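Deoxyhypusine hydroxylase (Homo sapiens, PDB 4D50) hydroxylates the deoxyhypusine side chain of translation initiation factor eIF5A at a non-haem diiron centre, completing the formation of hypusine. Local coordinates at residues Gln71-Ile76 and Ala102-Val108. Numbering follows the deposited sequence.
Sequences QDARAI and AIGDPEV. With GAI (guanidine), chain I.
Ile103 fits against the turn 71-76, and its side chain can be followed outward from CB. One branch, Ile103 CG2, sits 4.0 Å from Ala73 CA; the other, Ile103 CG1, lies 3.9 Å from Gln71 CA and carries CD1 on to Asp72 O, Ala75 CB and Ile76 CG1. With CG1 anti to its own carbonyl carbon (chi1 -70°), both branches of Ile103 rest on the turn. Beside it, Gln71 NE2 donates to Ala102 O at 2.8 Å, nearly in line with the carbonyl and within the amide plane of the glutamine. Glu143 also takes a bond from that NE2, so two acceptors fix how the amide is turned. Farther along, Ile76 CG2 meets Val108 CG1 at 3.7 Å, while Ile76 CD1 reaches Asp105 OD2. Each loop contains an Asx turn: Asp72 OD1 accepts from Arg74 N at 3.0 Å, and Asp105 OD1 from Glu107 N at 2.9 Å. Putting an alanine at Asp72 would probably leave Arg74 N without this acceptor and the turn under Ile103 less firmly held. Asp72 and Arg74 also line a guanidine pocket. The two turns are equivalent corners of successive HEAT-like repeats, one joining helices 57-70 and 76-84, the other leading from helix 90-103 into helix 109-115, with Leu134 of helix 121-140 packed against Val108.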
ATOM      1  N   GLN A  71      -9.998   3.920   7.936  1.00 10.47           N
ATOM      2  CA  GLN A  71      -9.819   4.509   9.280  1.00 12.92           C
ATOM      3  C   GLN A  71     -10.970   4.195  10.255  1.00 13.85           C
ATOM      4  O   GLN A  71     -11.265   5.006  11.149  1.00 15.57           O
ATOM      5  CB  GLN A  71      -9.525   5.970   9.195  1.00 13.16           C
ATOM      6  CG  GLN A  71      -8.112   6.195   8.591  1.00 14.60           C
ATOM      7  CD  GLN A  71      -7.624   7.599   8.847  1.00 14.75           C
ATOM      8  OE1 GLN A  71      -8.170   8.545   8.301  1.00 15.61           O
ATOM      9  NE2 GLN A  71      -6.571   7.722   9.602  1.00 16.93           N
ATOM     10  N   ASP A  72     -11.614   3.048  10.039  1.00 14.15           N
ATOM     11  CA  ASP A  72     -12.767   2.652  10.802  1.00 13.93           C
ATOM     12  C   ASP A  72     -12.354   1.608  11.814  1.00 12.26           C
ATOM     13  O   ASP A  72     -11.948   0.473  11.520  1.00 11.79           O
ATOM     14  CB  ASP A  72     -13.873   2.204   9.882  1.00 15.33           C
ATOM     15  CG  ASP A  72     -15.212   2.081  10.584  1.00 15.43           C
ATOM     16  OD1 ASP A  72     -15.234   1.703  11.767  1.00 15.98           O
ATOM     17  OD2 ASP A  72     -16.245   2.365   9.910  1.00 18.00           O
ATOM     18  N   ALA A  73     -12.435   2.001  13.075  1.00 12.31           N
ATOM     19  CA  ALA A  73     -12.004   1.116  14.198  1.00 13.67           C
ATOM     20  C   ALA A  73     -12.731  -0.230  14.191  1.00 12.88           C
ATOM     21  O   ALA A  73     -12.283  -1.166  14.785  1.00 13.77           O
ATOM     22  CB  ALA A  73     -12.166   1.875  15.568  1.00 14.65           C
ATOM     23  N   ARG A  74     -13.858  -0.303  13.519  1.00 13.82           N
ATOM     24  CA  ARG A  74     -14.600  -1.586  13.386  1.00 15.74           C
ATOM     25  C   ARG A  74     -13.785  -2.697  12.701  1.00 14.67           C
ATOM     26  O   ARG A  74     -14.101  -3.841  12.835  1.00 15.45           O
ATOM     27  CB  ARG A  74     -15.950  -1.437  12.704  1.00 21.04           C
ATOM     28  CG  ARG A  74     -16.978  -0.677  13.563  1.00 25.81           C
ATOM     29  CD  ARG A  74     -18.446  -1.006  13.233  1.00 32.48           C
ATOM     30  NE  ARG A  74     -18.955  -1.993  14.169  1.00 36.75           N
ATOM     31  CZ  ARG A  74     -19.331  -1.704  15.411  1.00 41.81           C
ATOM     32  NH1 ARG A  74     -19.287  -0.436  15.841  1.00 42.50           N
ATOM     33  NH2 ARG A  74     -19.738  -2.681  16.234  1.00 41.88           N
ATOM     34  N   ALA A  75     -12.745  -2.311  11.945  1.00 14.53           N
ATOM     35  CA  ALA A  75     -11.920  -3.247  11.215  1.00 13.33           C
ATOM     36  C   ALA A  75     -10.868  -3.847  12.085  1.00 13.19           C
ATOM     37  O   ALA A  75     -10.112  -4.744  11.622  1.00 12.31           O
ATOM     38  CB  ALA A  75     -11.273  -2.574   9.997  1.00 13.87           C
ATOM     39  N   ILE A  76     -10.711  -3.321  13.317  1.00 12.11           N
ATOM     40  CA  ILE A  76      -9.534  -3.674  14.074  1.00 13.28           C
ATOM     41  C   ILE A  76      -9.391  -5.146  14.399  1.00 13.86           C
ATOM     42  O   ILE A  76      -8.322  -5.721  14.278  1.00 13.03           O
ATOM     43  CB  ILE A  76      -9.438  -2.775  15.362  1.00 14.17           C
ATOM     44  CG1 ILE A  76      -8.871  -1.408  14.984  1.00 15.27           C
ATOM     45  CG2 ILE A  76      -8.558  -3.416  16.435  1.00 15.22           C
ATOM     46  CD1 ILE A  76      -9.008  -0.349  16.071  1.00 15.40           C
ATOM     47  N   ALA A 102      -2.751   2.881  10.511  1.00 10.67           N
ATOM     48  CA  ALA A 102      -3.417   3.888   9.707  1.00 10.56           C
ATOM     49  C   ALA A 102      -4.667   4.284  10.327  1.00 12.17           C
ATOM     50  O   ALA A 102      -5.048   5.439  10.257  1.00 12.47           O
ATOM     51  CB  ALA A 102      -3.596   3.387   8.293  1.00 10.40           C
ATOM     52  N   ILE A 103      -5.330   3.344  10.974  1.00 13.05           N
ATOM     53  CA  ILE A 103      -6.584   3.631  11.679  1.00 13.53           C
ATOM     54  C   ILE A 103      -6.329   4.572  12.860  1.00 13.94           C
ATOM     55  O   ILE A 103      -7.126   5.478  13.079  1.00 18.61           O
ATOM     56  CB  ILE A 103      -7.257   2.358  12.138  1.00 13.72           C
ATOM     57  CG1 ILE A 103      -7.784   1.598  10.910  1.00 13.26           C
ATOM     58  CG2 ILE A 103      -8.458   2.628  13.077  1.00 14.09           C
ATOM     59  CD1 ILE A 103      -8.132   0.133  11.202  1.00 13.41           C
ATOM     60  N   GLY A 104      -5.156   4.491  13.458  1.00 13.30           N
ATOM     61  CA  GLY A 104      -4.712   5.571  14.374  1.00 15.57           C
ATOM     62  C   GLY A 104      -5.284   5.470  15.762  1.00 18.01           C
ATOM     63  O   GLY A 104      -5.130   6.411  16.573  1.00 18.46           O
ATOM     64  N   ASP A 105      -5.913   4.349  16.067  1.00 18.48           N
ATOM     65  CA  ASP A 105      -6.519   4.137  17.372  1.00 19.89           C
ATOM     66  C   ASP A 105      -5.518   3.490  18.314  1.00 20.35           C
ATOM     67  O   ASP A 105      -5.082   2.375  18.092  1.00 21.77           O
ATOM     68  CB  ASP A 105      -7.744   3.242  17.197  1.00 21.34           C
ATOM     69  CG  ASP A 105      -8.553   3.054  18.472  1.00 22.01           C
ATOM     70  OD1 ASP A 105      -8.003   3.088  19.611  1.00 21.84           O
ATOM     71  OD2 ASP A 105      -9.741   2.752  18.297  1.00 23.50           O
ATOM     72  N   PRO A 106      -5.182   4.163  19.425  1.00 20.73           N
ATOM     73  CA  PRO A 106      -4.164   3.635  20.361  1.00 21.98           C
ATOM     74  C   PRO A 106      -4.485   2.312  21.090  1.00 21.38           C
ATOM     75  O   PRO A 106      -3.612   1.743  21.705  1.00 21.10           O
ATOM     76  CB  PRO A 106      -3.970   4.784  21.355  1.00 22.32           C
ATOM     77  CG  PRO A 106      -5.191   5.631  21.250  1.00 22.14           C
ATOM     78  CD  PRO A 106      -5.837   5.392  19.906  1.00 21.55           C
ATOM     79  N   GLU A 107      -5.735   1.872  21.046  1.00 22.90           N
ATOM     80  CA  GLU A 107      -6.174   0.549  21.507  1.00 24.07           C
ATOM     81  C   GLU A 107      -5.250  -0.559  21.010  1.00 22.11           C
ATOM     82  O   GLU A 107      -5.037  -1.519  21.684  1.00 22.71           O
ATOM     83  CB  GLU A 107      -7.569   0.315  20.927  1.00 28.19           C
ATOM     84  CG  GLU A 107      -8.208  -1.060  21.141  1.00 32.07           C
ATOM     85  CD  GLU A 107      -9.395  -1.271  20.209  1.00 34.85           C
ATOM     86  OE1 GLU A 107     -10.105  -0.268  19.914  1.00 41.71           O
ATOM     87  OE2 GLU A 107      -9.616  -2.429  19.749  1.00 31.92           O
ATOM     88  N   VAL A 108      -4.695  -0.364  19.807  1.00 18.68           N
ATOM     89  CA  VAL A 108      -3.801  -1.358  19.165  1.00 17.02           C
ATOM     90  C   VAL A 108      -2.340  -1.188  19.473  1.00 15.58           C
ATOM     91  O   VAL A 108      -1.542  -1.983  19.036  1.00 14.41           O
ATOM     92  CB  VAL A 108      -4.011  -1.398  17.625  1.00 18.42           C
ATOM     93  CG1 VAL A 108      -5.468  -1.586  17.294  1.00 21.40           C
ATOM     94  CG2 VAL A 108      -3.466  -0.144  16.917  1.00 18.35           C
TER
HETATM   95  C   GAI I 407     -18.623   1.123  10.858  1.00 34.38           C
HETATM   96  N1  GAI I 407     -18.438   1.197  12.086  1.00 33.34           N
HETATM   97  N2  GAI I 407     -18.277   0.006  10.224  1.00 35.27           N
HETATM   98  N3  GAI I 407     -19.113   2.178  10.200  1.00 32.49           N